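Local atomic coordinates of putative sensory box/GGDEF family protein (Vibrio parahaemolyticus RIMD 2210633, PDB entry 2P7J), a protein that probably makes the second messenger cyclic di-GMP from two GTP molecules, its Cache-type sensor domain, the part described here, probably receiving the signal. Residues K77-I82 / L170-E175; I130-I135 / L152-P157; H246-S251 / H262-L267. All coordinates share one frame; numbering follows the deposited sequence.

Contact 1: K77-I82 / L170-E175; sequences KLYKQI and LNVDIE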
ATOM      1  N   LYS B  77      10.750   9.871  -8.542  1.00 39.23           N
ATOM      2  CA  LYS B  77      10.067   9.260  -7.388  1.00 39.71           C
ATOM      3  C   LYS B  77       8.593   9.620  -7.108  1.00 39.22           C
ATOM      4  O   LYS B  77       7.851   8.789  -6.557  1.00 39.03           O
ATOM      5  CB  LYS B  77      10.908   9.448  -6.096  1.00 40.64           C
ATOM      6  CG  LYS B  77      12.292   8.816  -6.192  1.00 41.12           C
ATOM      7  CD  LYS B  77      13.127   9.027  -4.906  1.00 46.57           C
ATOM      8  CE  LYS B  77      14.602   8.652  -5.158  1.00 51.01           C
ATOM      9  NZ  LYS B  77      15.511   9.003  -3.995  1.00 54.19           N
ATOM     10  N   LEU B  78       8.148  10.825  -7.452  1.00 38.80           N
ATOM     11  CA  LEU B  78       6.785  11.216  -7.041  1.00 39.56           C
ATOM     12  C   LEU B  78       5.650  10.729  -7.924  1.00 38.50           C
ATOM     13  O   LEU B  78       4.499  10.949  -7.601  1.00 38.55           O
ATOM     14  CB  LEU B  78       6.637  12.731  -6.790  1.00 40.49           C
ATOM     15  CG  LEU B  78       6.575  13.750  -7.944  1.00 43.59           C
ATOM     16  CD1 LEU B  78       6.315  15.110  -7.329  1.00 45.82           C
ATOM     17  CD2 LEU B  78       7.864  13.786  -8.728  1.00 43.69           C
ATOM     18  N   TYR B  79       5.973  10.048  -9.011  1.00 38.13           N
ATOM     19  CA  TYR B  79       4.953   9.545  -9.948  1.00 38.19           C
ATOM     20  C   TYR B  79       4.726   8.077  -9.723  1.00 38.26           C
ATOM     21  O   TYR B  79       5.617   7.237  -9.950  1.00 38.92           O
ATOM     22  CB  TYR B  79       5.387   9.739 -11.407  1.00 37.39           C
ATOM     23  CG  TYR B  79       5.761  11.169 -11.752  1.00 38.11           C
ATOM     24  CD1 TYR B  79       4.785  12.164 -11.855  1.00 35.76           C
ATOM     25  CD2 TYR B  79       7.092  11.523 -11.972  1.00 36.13           C
ATOM     26  CE1 TYR B  79       5.121  13.459 -12.180  1.00 35.13           C
ATOM     27  CE2 TYR B  79       7.435  12.824 -12.293  1.00 38.93           C
ATOM     28  CZ  TYR B  79       6.435  13.785 -12.395  1.00 36.75           C
ATOM     29  OH  TYR B  79       6.769  15.071 -12.704  1.00 39.37           O
ATOM     30  N   LYS B  80       3.551   7.733  -9.265  1.00 38.57           N
ATOM     31  CA  LYS B  80       3.288   6.307  -9.157  1.00 39.45           C
ATOM     32  C   LYS B  80       2.805   5.657 -10.439  1.00 38.93           C
ATOM     33  O   LYS B  80       2.882   4.456 -10.556  1.00 38.73           O
ATOM     34  CB  LYS B  80       2.396   5.968  -7.963  1.00 39.85           C
ATOM     35  CG  LYS B  80       1.106   6.638  -7.920  1.00 42.26           C
ATOM     36  CD  LYS B  80       0.324   6.022  -6.769  1.00 48.87           C
ATOM     37  CE  LYS B  80       0.407   4.508  -6.813  1.00 49.14           C
ATOM     38  NZ  LYS B  80      -0.440   3.906  -5.773  1.00 53.41           N
ATOM     39  N   GLN B  81       2.306   6.443 -11.397  1.00 38.48           N
ATOM     40  CA  GLN B  81       2.063   5.928 -12.755  1.00 37.61           C
ATOM     41  C   GLN B  81       2.493   6.960 -13.768  1.00 37.03           C
ATOM     42  O   GLN B  81       2.505   8.154 -13.472  1.00 36.50           O
ATOM     43  CB  GLN B  81       0.593   5.621 -12.991  1.00 37.34           C
ATOM     44  CG  GLN B  81       0.030   4.458 -12.211  1.00 38.20           C
ATOM     45  CD  GLN B  81      -1.448   4.210 -12.571  1.00 38.69           C
ATOM     46  OE1 GLN B  81      -2.375   4.607 -11.838  1.00 41.36           O
ATOM     47  NE2 GLN B  81      -1.666   3.566 -13.698  1.00 36.10           N
ATOM     48  N   ILE B  82       2.862   6.486 -14.958  1.00 36.54           N
ATOM     49  CA  ILE B  82       3.064   7.346 -16.107  1.00 35.68           C
ATOM     50  C   ILE B  82       2.390   6.636 -17.291  1.00 35.41           C
ATOM     51  O   ILE B  82       2.726   5.493 -17.592  1.00 34.83           O
ATOM     52  CB  ILE B  82       4.560   7.627 -16.363  1.00 36.00           C
ATOM     53  CG1 ILE B  82       5.216   8.237 -15.111  1.00 36.02           C
ATOM     54  CG2 ILE B  82       4.757   8.555 -17.593  1.00 36.97           C
ATOM     55  CD1 ILE B  82       6.659   8.761 -15.301  1.00 34.89           C
ATOM     56  N   LEU B 170       0.310  11.715 -15.815  1.00 34.33           N
ATOM     57  CA  LEU B 170       1.261  11.402 -14.741  1.00 34.30           C
ATOM     58  C   LEU B 170       0.511  11.490 -13.440  1.00 33.61           C
ATOM     59  O   LEU B 170      -0.124  12.522 -13.149  1.00 32.22           O
ATOM     60  CB  LEU B 170       2.436  12.374 -14.761  1.00 35.12           C
ATOM     61  CG  LEU B 170       3.257  12.382 -16.072  1.00 36.67           C
ATOM     62  CD1 LEU B 170       2.871  13.571 -16.884  1.00 41.18           C
ATOM     63  CD2 LEU B 170       4.722  12.500 -15.732  1.00 40.85           C
ATOM     64  N   ASN B 171       0.560  10.391 -12.690  1.00 33.35           N
ATOM     65  CA  ASN B 171      -0.122  10.288 -11.395  1.00 34.92           C
ATOM     66  C   ASN B 171       0.857  10.614 -10.293  1.00 35.22           C
ATOM     67  O   ASN B 171       1.686   9.786  -9.888  1.00 35.06           O
ATOM     68  CB  ASN B 171      -0.713   8.886 -11.144  1.00 34.48           C
ATOM     69  CG  ASN B 171      -1.994   8.649 -11.897  1.00 36.22           C
ATOM     70  OD1 ASN B 171      -2.943   8.103 -11.350  1.00 40.17           O
ATOM     71  ND2 ASN B 171      -2.023   9.021 -13.161  1.00 34.76           N
ATOM     72  N   VAL B 172       0.779  11.836  -9.818  1.00 35.57           N
ATOM     73  CA  VAL B 172       1.578  12.222  -8.708  1.00 35.76           C
ATOM     74  C   VAL B 172       0.927  11.954  -7.361  1.00 36.86           C
ATOM     75  O   VAL B 172      -0.285  12.103  -7.205  1.00 37.59           O
ATOM     76  CB  VAL B 172       1.779  13.781  -8.734  1.00 35.65           C
ATOM     77  CG1 VAL B 172       2.285  14.341  -7.334  1.00 34.37           C
ATOM     78  CG2 VAL B 172       2.691  14.234  -9.904  1.00 33.71           C
ATOM     79  N   ASP B 173       1.668  11.456  -6.386  1.00 38.46           N
ATOM     80  CA  ASP B 173       1.365  10.270  -5.631  1.00 38.82           C
ATOM     81  C   ASP B 173       1.302  11.173  -4.354  1.00 38.26           C
ATOM     82  O   ASP B 173       2.329  11.626  -3.860  1.00 37.44           O
ATOM     83  CB  ASP B 173       2.522   9.301  -5.510  1.00 40.43           C
ATOM     84  CG  ASP B 173       2.372   8.329  -4.320  1.00 42.11           C
ATOM     85  OD1 ASP B 173       1.557   8.535  -3.386  1.00 42.24           O
ATOM     86  OD2 ASP B 173       3.143   7.349  -4.309  1.00 50.91           O
ATOM     87  N   ILE B 174       0.106  11.561  -3.930  1.00 37.86           N
ATOM     88  CA  ILE B 174      -0.055  12.548  -2.871  1.00 37.81           C
ATOM     89  C   ILE B 174       0.339  12.019  -1.481  1.00 38.74           C
ATOM     90  O   ILE B 174       0.956  12.736  -0.687  1.00 37.88           O
ATOM     91  CB  ILE B 174      -1.462  13.196  -2.898  1.00 37.38           C
ATOM     92  CG1 ILE B 174      -1.620  14.076  -4.149  1.00 36.22           C
ATOM     93  CG2 ILE B 174      -1.735  14.015  -1.641  1.00 37.63           C
ATOM     94  CD1 ILE B 174      -0.549  15.209  -4.317  1.00 35.18           C
ATOM     95  N   GLU B 175       0.047  10.754  -1.207  1.00 40.02           N
ATOM     96  CA  GLU B 175       0.623  10.142  -0.013  1.00 42.01           C
ATOM     97  C   GLU B 175       2.141  10.260   0.105  1.00 40.91           C
ATOM     98  O   GLU B 175       2.652  10.711   1.130  1.00 41.54           O
ATOM     99  CB  GLU B 175       0.197   8.688   0.185  1.00 43.17           C
ATOM    100  CG  GLU B 175       0.224   8.421   1.670  1.00 48.50           C
ATOM    101  CD  GLU B 175      -0.860   7.532   2.094  1.00 54.48           C
ATOM    102  OE1 GLU B 175      -0.789   6.335   1.699  1.00 59.29           O
ATOM    103  OE2 GLU B 175      -1.756   8.026   2.823  1.00 53.82           O
TER
HETATM  104  O   HOH W   1       5.273   7.575  -6.009  1.00 37.68           O
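The ring of Tyr79 lies between two leucines: Leu170 sets CD2 over one face, 3.9 Å from the ring centroid, a CH-pi contact only 19° off the normal, while the preceding residue, Leu78, lays CD2 over the opposite face, toward the rim. At the ring edge, near its plane, comes the carbonyl O of Asn171, and Val172 CG2 approaches Tyr79 CE1 obliquely at 3.4 Å. Tyr79 CG sits beside its backbone N (chi1 -54°), which swings the ring toward the 170-173 strand. Leu78 and Val172 run side by side, CD1 to CG1 4.1 Å apart. The backbones pair antiparallel here, Lys80 N giving Asn171 O a bond of 2.8 Å and Asn171 N giving Gln81 O one of 3.1 Å, but the chain turns a corner at Lys80. There the aliphatic part of Lys80 crosses the Asp173 side chain at about a right angle, CG to CB 3.9 Å. Asp173 is the N-cap of helix 174-181: OD1 accepts from Tyr176 N, and a water 2.7 Å from Asp173 OD2 lies within hydrogen-bonding distance of Lys77 O as well. The apolar face carrying Tyr79, Leu170 and Val172 is packed by helix 11-45, with Ile37 and Ile40 against the tyrosine, while strands 150-160 and 91-98 flank the pair on its outer sides within the sheet of the Cache domain.

Contact 2: I130-I135 / L152-P157; sequences ISAWGI and LRILMP. With SO4 (sulfate ion), chain E.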
ATOM      1  N   ILE B 130      -0.413  21.801 -20.404  1.00 38.45           N
ATOM      2  CA  ILE B 130      -0.230  21.014 -19.184  1.00 38.38           C
ATOM      3  C   ILE B 130      -1.143  21.534 -18.055  1.00 38.99           C
ATOM      4  O   ILE B 130      -1.067  22.698 -17.652  1.00 39.53           O
ATOM      5  CB  ILE B 130       1.238  21.044 -18.719  1.00 38.76           C
ATOM      6  CG1 ILE B 130       2.175  20.490 -19.810  1.00 38.41           C
ATOM      7  CG2 ILE B 130       1.390  20.273 -17.397  1.00 38.28           C
ATOM      8  CD1 ILE B 130       3.713  20.778 -19.563  1.00 38.08           C
ATOM      9  N   SER B 131      -2.023  20.677 -17.558  1.00 38.87           N
ATOM     10  CA  SER B 131      -2.875  21.044 -16.433  1.00 39.03           C
ATOM     11  C   SER B 131      -3.040  19.830 -15.501  1.00 38.78           C
ATOM     12  O   SER B 131      -2.291  18.846 -15.596  1.00 37.86           O
ATOM     13  CB  SER B 131      -4.215  21.571 -16.945  1.00 38.68           C
ATOM     14  OG  SER B 131      -5.072  21.999 -15.900  1.00 40.45           O
ATOM     15  N   ALA B 132      -4.001  19.911 -14.591  1.00 38.45           N
ATOM     16  CA  ALA B 132      -4.291  18.817 -13.687  1.00 39.15           C
ATOM     17  C   ALA B 132      -5.709  18.896 -13.181  1.00 40.33           C
ATOM     18  O   ALA B 132      -6.291  19.952 -12.990  1.00 39.87           O
ATOM     19  CB  ALA B 132      -3.301  18.772 -12.502  1.00 38.19           C
ATOM     20  N   TRP B 133      -6.258  17.717 -13.000  1.00 42.92           N
ATOM     21  CA  TRP B 133      -7.510  17.503 -12.310  1.00 44.84           C
ATOM     22  C   TRP B 133      -7.221  17.477 -10.786  1.00 44.10           C
ATOM     23  O   TRP B 133      -6.199  16.898 -10.357  1.00 45.62           O
ATOM     24  CB  TRP B 133      -8.037  16.132 -12.784  1.00 45.82           C
ATOM     25  CG  TRP B 133      -9.395  15.821 -12.318  1.00 48.24           C
ATOM     26  CD1 TRP B 133      -9.785  14.730 -11.580  1.00 49.49           C
ATOM     27  CD2 TRP B 133     -10.567  16.608 -12.532  1.00 47.64           C
ATOM     28  NE1 TRP B 133     -11.141  14.795 -11.339  1.00 50.01           N
ATOM     29  CE2 TRP B 133     -11.641  15.936 -11.910  1.00 49.20           C
ATOM     30  CE3 TRP B 133     -10.817  17.808 -13.203  1.00 47.96           C
ATOM     31  CZ2 TRP B 133     -12.939  16.437 -11.925  1.00 49.16           C
ATOM     32  CZ3 TRP B 133     -12.098  18.299 -13.222  1.00 47.34           C
ATOM     33  CH2 TRP B 133     -13.145  17.620 -12.592  1.00 49.00           C
ATOM     34  N   GLY B 134      -8.096  18.073  -9.986  1.00 42.88           N
ATOM     35  CA  GLY B 134      -8.075  17.900  -8.516  1.00 42.35           C
ATOM     36  C   GLY B 134      -7.592  16.545  -7.983  1.00 42.73           C
ATOM     37  O   GLY B 134      -7.564  15.547  -8.708  1.00 43.87           O
ATOM     38  N   ILE B 135      -7.168  16.495  -6.727  1.00 41.46           N
ATOM     39  CA  ILE B 135      -6.641  15.266  -6.176  1.00 39.87           C
ATOM     40  C   ILE B 135      -7.796  14.282  -6.014  1.00 40.21           C
ATOM     41  O   ILE B 135      -8.887  14.648  -5.602  1.00 39.63           O
ATOM     42  CB  ILE B 135      -5.903  15.528  -4.842  1.00 40.15           C
ATOM     43  CG1 ILE B 135      -4.608  16.314  -5.116  1.00 38.65           C
ATOM     44  CG2 ILE B 135      -5.624  14.186  -4.069  1.00 38.53           C
ATOM     45  CD1 ILE B 135      -4.059  17.086  -3.938  1.00 36.51           C
ATOM     46  N   LEU B 152      -2.654  13.285  -7.833  1.00 36.21           N
ATOM     47  CA  LEU B 152      -2.840  14.512  -8.656  1.00 34.79           C
ATOM     48  C   LEU B 152      -2.414  14.109 -10.074  1.00 34.85           C
ATOM     49  O   LEU B 152      -1.222  13.797 -10.334  1.00 32.93           O
ATOM     50  CB  LEU B 152      -1.950  15.656  -8.167  1.00 34.85           C
ATOM     51  CG  LEU B 152      -1.990  16.958  -8.985  1.00 34.97           C
ATOM     52  CD1 LEU B 152      -3.358  17.643  -8.915  1.00 34.71           C
ATOM     53  CD2 LEU B 152      -0.895  17.916  -8.561  1.00 36.71           C
ATOM     54  N   ARG B 153      -3.385  14.055 -10.979  1.00 34.33           N
ATOM     55  CA  ARG B 153      -3.093  13.570 -12.326  1.00 34.46           C
ATOM     56  C   ARG B 153      -2.713  14.747 -13.198  1.00 33.90           C
ATOM     57  O   ARG B 153      -3.508  15.648 -13.405  1.00 33.23           O
ATOM     58  CB  ARG B 153      -4.291  12.815 -12.896  1.00 34.21           C
ATOM     59  CG  ARG B 153      -4.524  11.503 -12.202  1.00 34.93           C
ATOM     60  CD  ARG B 153      -5.921  11.025 -12.432  1.00 35.75           C
ATOM     61  NE  ARG B 153      -6.184   9.861 -11.591  1.00 38.64           N
ATOM     62  CZ  ARG B 153      -6.580   9.925 -10.312  1.00 36.93           C
ATOM     63  NH1 ARG B 153      -6.758  11.087  -9.713  1.00 33.89           N
ATOM     64  NH2 ARG B 153      -6.787   8.812  -9.627  1.00 36.82           N
ATOM     65  N   ILE B 154      -1.473  14.734 -13.669  1.00 34.42           N
ATOM     66  CA  ILE B 154      -0.953  15.717 -14.615  1.00 33.85           C
ATOM     67  C   ILE B 154      -1.401  15.241 -15.964  1.00 33.95           C
ATOM     68  O   ILE B 154      -1.286  14.056 -16.265  1.00 34.34           O
ATOM     69  CB  ILE B 154       0.597  15.821 -14.535  1.00 34.69           C
ATOM     70  CG1 ILE B 154       1.051  15.926 -13.060  1.00 33.09           C
ATOM     71  CG2 ILE B 154       1.133  16.997 -15.391  1.00 32.45           C
ATOM     72  CD1 ILE B 154       0.415  17.155 -12.236  1.00 32.75           C
ATOM     73  N   LEU B 155      -1.986  16.151 -16.740  1.00 33.66           N
ATOM     74  CA  LEU B 155      -2.619  15.822 -18.026  1.00 33.51           C
ATOM     75  C   LEU B 155      -2.028  16.703 -19.117  1.00 33.11           C
ATOM     76  O   LEU B 155      -1.924  17.909 -18.940  1.00 32.58           O
ATOM     77  CB  LEU B 155      -4.134  16.030 -17.951  1.00 33.31           C
ATOM     78  CG  LEU B 155      -4.856  15.372 -16.755  1.00 34.16           C
ATOM     79  CD1 LEU B 155      -6.174  16.031 -16.437  1.00 32.01           C
ATOM     80  CD2 LEU B 155      -5.050  13.851 -16.944  1.00 33.38           C
HETATM   81  N   MSE B 156      -1.617  16.091 -20.227  1.00 32.72           N
HETATM   82  CA  MSE B 156      -1.104  16.827 -21.382  1.00 32.77           C
HETATM   83  C   MSE B 156      -1.540  16.171 -22.698  1.00 32.51           C
HETATM   84  O   MSE B 156      -1.054  15.091 -23.034  1.00 32.37           O
HETATM   85  CB  MSE B 156       0.428  16.929 -21.309  1.00 33.23           C
HETATM   86  CG  MSE B 156       1.124  17.562 -22.516  1.00 32.77           C
HETATM   87 SE   MSE B 156       3.023  17.516 -22.156  0.65 37.03          SE
HETATM   88  CE  MSE B 156       3.683  18.697 -23.542  1.00 29.88           C
ATOM     89  N   PRO B 157      -2.474  16.809 -23.443  1.00 32.32           N
ATOM     90  CA  PRO B 157      -2.755  16.276 -24.788  1.00 31.86           C
ATOM     91  C   PRO B 157      -1.545  16.417 -25.703  1.00 32.32           C
ATOM     92  O   PRO B 157      -0.829  17.443 -25.685  1.00 32.22           O
ATOM     93  CB  PRO B 157      -3.925  17.133 -25.293  1.00 31.34           C
ATOM     94  CG  PRO B 157      -4.454  17.868 -24.061  1.00 31.44           C
ATOM     95  CD  PRO B 157      -3.291  17.997 -23.129  1.00 31.59           C
TER
HETATM   96  S   SO4 E 502      -6.385   6.068 -12.099  1.00 33.83           S
HETATM   97  O1  SO4 E 502      -5.440   5.040 -11.639  1.00 32.52           O
HETATM   98  O2  SO4 E 502      -7.459   6.263 -11.107  1.00 32.73           O
HETATM   99  O3  SO4 E 502      -5.654   7.355 -12.296  1.00 33.18           O
HETATM  100  O4  SO4 E 502      -6.952   5.653 -13.417  1.00 34.13           O
HETATM  101  O   HOH W   2      -6.434  13.924 -10.130  1.00 32.01           O
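Leu152, near the start of strand 150-160, reaches across to Ala132, its CD1 3.8 Å from Ala132 CB. With CG anti to the backbone N (chi1 177°), the side chain carries this methyl over the neighbouring strand, and its CB also meets Ile135 CG1. Arg153 turns to the other face of the sheet. Its chain is extended from CG to NE, and the edge of the guanidinium grips a sulfate: Arg153 NE reaches sulfate O3 at 2.7 Å in a nearly straight bond (165°). Arg153 NH2 reaches sulfate O2 at 3.0 Å, and adds a weak second bond to O3. A water at another edge of the same group accepts from Arg153 NH1 and from Arg153 N, linking the side chain back to its own strand. Ile154 points to the face of Ala132, where its CD1 comes near Ala132 CB and its CG2 meets Ile130 CG2 at 3.8 Å. Leu155 makes the regular backbone pair with Ser131, its N donating to Ser131 O at 2.9 Å and its O receiving Ser131 N at 3.1 Å; its CD1 lies against Trp133 CB. Met156, present as selenomethionine, runs out extended, bringing SE to 3.9 Å from Ile130 CG1. Helix 11-45 packs on the side of Ile154, and helix 117-123 on that of Leu155 and Trp133. The sulfate, probably from the crystallisation liquor, is also bonded by Lys113, Arg116, Tyr118, Arg83 and the backbone N of Arg139. So many donors around one anion mark a basic pocket on the Arg153 face, in a domain whose Cache relatives commonly bind small ligands; the close Arg116 and Arg153 are probably reconciled by the sulfate's negative charge, and whether a natural anion binds there remains open.

Contact 3: H246-S251 / H262-L267; sequences HLIAFS and HLIIDL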
ATOM      1  N   HIS B 246      -8.044  24.526  20.347  1.00 51.52           N
ATOM      2  CA  HIS B 246      -7.109  24.249  19.263  1.00 49.55           C
ATOM      3  C   HIS B 246      -6.498  25.533  18.729  1.00 47.73           C
ATOM      4  O   HIS B 246      -7.184  26.552  18.593  1.00 47.04           O
ATOM      5  CB  HIS B 246      -7.812  23.506  18.131  1.00 49.93           C
ATOM      6  CG  HIS B 246      -7.962  22.034  18.375  1.00 52.07           C
ATOM      7  ND1 HIS B 246      -8.852  21.515  19.294  1.00 54.21           N
ATOM      8  CD2 HIS B 246      -7.336  20.970  17.820  1.00 51.81           C
ATOM      9  CE1 HIS B 246      -8.762  20.196  19.295  1.00 53.40           C
ATOM     10  NE2 HIS B 246      -7.853  19.840  18.407  1.00 52.75           N
ATOM     11  N   LEU B 247      -5.200  25.503  18.448  1.00 45.70           N
ATOM     12  CA  LEU B 247      -4.636  26.539  17.591  1.00 44.51           C
ATOM     13  C   LEU B 247      -4.584  26.025  16.138  1.00 43.28           C
ATOM     14  O   LEU B 247      -4.068  24.935  15.868  1.00 42.42           O
ATOM     15  CB  LEU B 247      -3.269  27.000  18.070  1.00 44.80           C
ATOM     16  CG  LEU B 247      -2.445  27.713  16.996  1.00 45.93           C
ATOM     17  CD1 LEU B 247      -2.792  29.188  16.911  1.00 48.39           C
ATOM     18  CD2 LEU B 247      -0.985  27.537  17.277  1.00 47.67           C
ATOM     19  N   ILE B 248      -5.158  26.808  15.226  1.00 41.97           N
ATOM     20  CA  ILE B 248      -5.236  26.437  13.818  1.00 40.91           C
ATOM     21  C   ILE B 248      -4.504  27.489  13.023  1.00 40.52           C
ATOM     22  O   ILE B 248      -4.889  28.651  13.056  1.00 40.37           O
ATOM     23  CB  ILE B 248      -6.710  26.412  13.277  1.00 41.02           C
ATOM     24  CG1 ILE B 248      -7.647  25.535  14.150  1.00 40.58           C
ATOM     25  CG2 ILE B 248      -6.746  26.106  11.765  1.00 38.58           C
ATOM     26  CD1 ILE B 248      -7.401  24.079  14.144  1.00 40.98           C
ATOM     27  N   ALA B 249      -3.447  27.090  12.315  1.00 39.63           N
ATOM     28  CA  ALA B 249      -2.813  27.991  11.368  1.00 38.91           C
ATOM     29  C   ALA B 249      -3.067  27.444   9.963  1.00 38.49           C
ATOM     30  O   ALA B 249      -3.018  26.237   9.756  1.00 38.36           O
ATOM     31  CB  ALA B 249      -1.320  28.155  11.664  1.00 38.80           C
ATOM     32  N   PHE B 250      -3.367  28.323   9.008  1.00 37.62           N
ATOM     33  CA  PHE B 250      -3.807  27.868   7.702  1.00 37.70           C
ATOM     34  C   PHE B 250      -3.200  28.683   6.591  1.00 37.31           C
ATOM     35  O   PHE B 250      -2.801  29.819   6.798  1.00 37.63           O
ATOM     36  CB  PHE B 250      -5.338  27.912   7.614  1.00 37.61           C
ATOM     37  CG  PHE B 250      -5.920  29.221   8.044  1.00 38.24           C
ATOM     38  CD1 PHE B 250      -6.065  30.266   7.128  1.00 38.42           C
ATOM     39  CD2 PHE B 250      -6.295  29.431   9.391  1.00 38.29           C
ATOM     40  CE1 PHE B 250      -6.593  31.496   7.532  1.00 39.48           C
ATOM     41  CE2 PHE B 250      -6.812  30.642   9.798  1.00 37.13           C
ATOM     42  CZ  PHE B 250      -6.954  31.686   8.877  1.00 38.02           C
ATOM     43  N   SER B 251      -3.113  28.090   5.411  1.00 37.32           N
ATOM     44  CA  SER B 251      -2.781  28.833   4.198  1.00 37.71           C
ATOM     45  C   SER B 251      -3.306  28.100   2.981  1.00 37.85           C
ATOM     46  O   SER B 251      -3.640  26.915   3.042  1.00 38.14           O
ATOM     47  CB  SER B 251      -1.285  29.116   4.064  1.00 37.26           C
ATOM     48  OG  SER B 251      -0.599  27.946   3.697  1.00 39.47           O
ATOM     49  N   HIS B 262      -5.638  23.720   0.767  1.00 35.31           N
ATOM     50  CA  HIS B 262      -5.383  24.315   2.071  1.00 34.63           C
ATOM     51  C   HIS B 262      -4.392  23.516   2.915  1.00 34.76           C
ATOM     52  O   HIS B 262      -4.527  22.280   3.055  1.00 33.96           O
ATOM     53  CB  HIS B 262      -6.693  24.485   2.823  1.00 33.72           C
ATOM     54  CG  HIS B 262      -7.735  25.197   2.028  1.00 34.36           C
ATOM     55  ND1 HIS B 262      -7.583  26.499   1.616  1.00 33.57           N
ATOM     56  CD2 HIS B 262      -8.943  24.795   1.568  1.00 34.21           C
ATOM     57  CE1 HIS B 262      -8.649  26.870   0.932  1.00 33.87           C
ATOM     58  NE2 HIS B 262      -9.491  25.856   0.892  1.00 34.91           N
ATOM     59  N   LEU B 263      -3.408  24.241   3.459  1.00 34.98           N
ATOM     60  CA  LEU B 263      -2.405  23.681   4.369  1.00 35.93           C
ATOM     61  C   LEU B 263      -2.776  24.061   5.797  1.00 36.53           C
ATOM     62  O   LEU B 263      -2.902  25.248   6.113  1.00 35.90           O
ATOM     63  CB  LEU B 263      -0.993  24.201   4.049  1.00 35.79           C
ATOM     64  CG  LEU B 263      -0.191  23.471   2.947  1.00 38.18           C
ATOM     65  CD1 LEU B 263      -0.942  23.403   1.618  1.00 37.62           C
ATOM     66  CD2 LEU B 263       1.184  24.114   2.762  1.00 39.18           C
ATOM     67  N   ILE B 264      -2.921  23.039   6.647  1.00 36.46           N
ATOM     68  CA  ILE B 264      -3.403  23.199   8.017  1.00 36.68           C
ATOM     69  C   ILE B 264      -2.421  22.650   9.047  1.00 36.12           C
ATOM     70  O   ILE B 264      -2.032  21.485   8.991  1.00 36.92           O
ATOM     71  CB  ILE B 264      -4.791  22.457   8.223  1.00 36.55           C
ATOM     72  CG1 ILE B 264      -5.850  22.939   7.211  1.00 37.84           C
ATOM     73  CG2 ILE B 264      -5.303  22.587   9.691  1.00 36.79           C
ATOM     74  CD1 ILE B 264      -6.229  24.446   7.270  1.00 35.66           C
ATOM     75  N   ILE B 265      -2.055  23.488   9.999  1.00 36.13           N
ATOM     76  CA  ILE B 265      -1.442  23.044  11.259  1.00 35.36           C
ATOM     77  C   ILE B 265      -2.462  23.236  12.418  1.00 36.74           C
ATOM     78  O   ILE B 265      -2.885  24.360  12.739  1.00 36.54           O
ATOM     79  CB  ILE B 265      -0.129  23.781  11.533  1.00 35.02           C
ATOM     80  CG1 ILE B 265       0.912  23.431  10.465  1.00 33.27           C
ATOM     81  CG2 ILE B 265       0.398  23.483  12.969  1.00 32.41           C
ATOM     82  CD1 ILE B 265       2.118  24.404  10.461  1.00 34.54           C
ATOM     83  N   ASP B 266      -2.855  22.111  13.008  1.00 37.35           N
ATOM     84  CA  ASP B 266      -3.911  22.044  13.982  1.00 39.03           C
ATOM     85  C   ASP B 266      -3.333  21.425  15.250  1.00 39.96           C
ATOM     86  O   ASP B 266      -3.055  20.238  15.283  1.00 40.40           O
ATOM     87  CB  ASP B 266      -5.055  21.176  13.449  1.00 38.54           C
ATOM     88  CG  ASP B 266      -6.183  20.979  14.471  1.00 41.13           C
ATOM     89  OD1 ASP B 266      -6.034  21.427  15.641  1.00 40.81           O
ATOM     90  OD2 ASP B 266      -7.222  20.365  14.101  1.00 41.43           O
ATOM     91  N   LEU B 267      -3.176  22.245  16.283  1.00 41.22           N
ATOM     92  CA  LEU B 267      -2.567  21.839  17.538  1.00 42.69           C
ATOM     93  C   LEU B 267      -3.573  21.883  18.687  1.00 43.50           C
ATOM     94  O   LEU B 267      -4.191  22.909  18.929  1.00 42.51           O
ATOM     95  CB  LEU B 267      -1.401  22.786  17.867  1.00 42.60           C
ATOM     96  CG  LEU B 267      -0.231  22.765  16.878  1.00 42.77           C
ATOM     97  CD1 LEU B 267       0.590  24.000  17.091  1.00 42.75           C
ATOM     98  CD2 LEU B 267       0.598  21.507  17.049  1.00 41.75           C
TER
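Residues 246-251 and 262-267 form the two arms of a beta hairpin, antiparallel at 170° with axes 4.7 Å apart, joined by six backbone hydrogen bonds in three reciprocal pairs: Leu247 with Leu267, Ala249 with Ile265 and Ser251 with Leu263. On the face of these residues, Leu247 and Leu267 point the same way side by side, CD2 to CD1 3.9 Å. Ser251 OG lies 3.8 Å from Leu263 CB. The other face carries Ile248, Phe250, Ile264 and Asp266. Ile264 brings its CD1 to 3.6 Å from Phe250 CB, so the methyl meets the root of the phenylalanine while the ring leads away, its CG set between backbone N and carbonyl carbon (chi1 50°), toward Arg232 and Val233 of helix 230-235. Ile248 runs alongside the Asp266 side chain with its CD1 against the carboxylate, and its CG2 looks across to Ile264 CG2. Tyr226 hydrogen-bonds Asp266 OD2. Beneath the first face, helix 11-45 packs Thr15, Ala19 and Leu23 against the leucines and Ala249. The chemistry thus divides by face: hydrocarbon dominates toward the long helix, whereas the other face mixes isoleucines and Phe250 with a carboxylate held at one oxygen by a tyrosine hydroxyl. With the amide groups of the odd-numbered residues engaged between the arms, the hairpin offers a mainly apolar surface to the long helix.

From the N terminus the chain runs through the long helix 11-45, whose side chains touch all three contacts, before contact 1 opens at residues 77-82. Contact 1 closes at 170-175 after 87 intervening residues, and contact 2 begins and ends within that span, drawing together 130-135 and 152-157 over a short connection. The two share one antiparallel sheet: strands 150-160 and 163-173 are neighbours, and Leu152 and Ile154 probably hydrogen-bond to Val172 and Leu170. Contact 3 follows in series, a local hairpin in the second sheet, its centre about 26 Å from that of contact 1. Helix 11-45 spans both sheets.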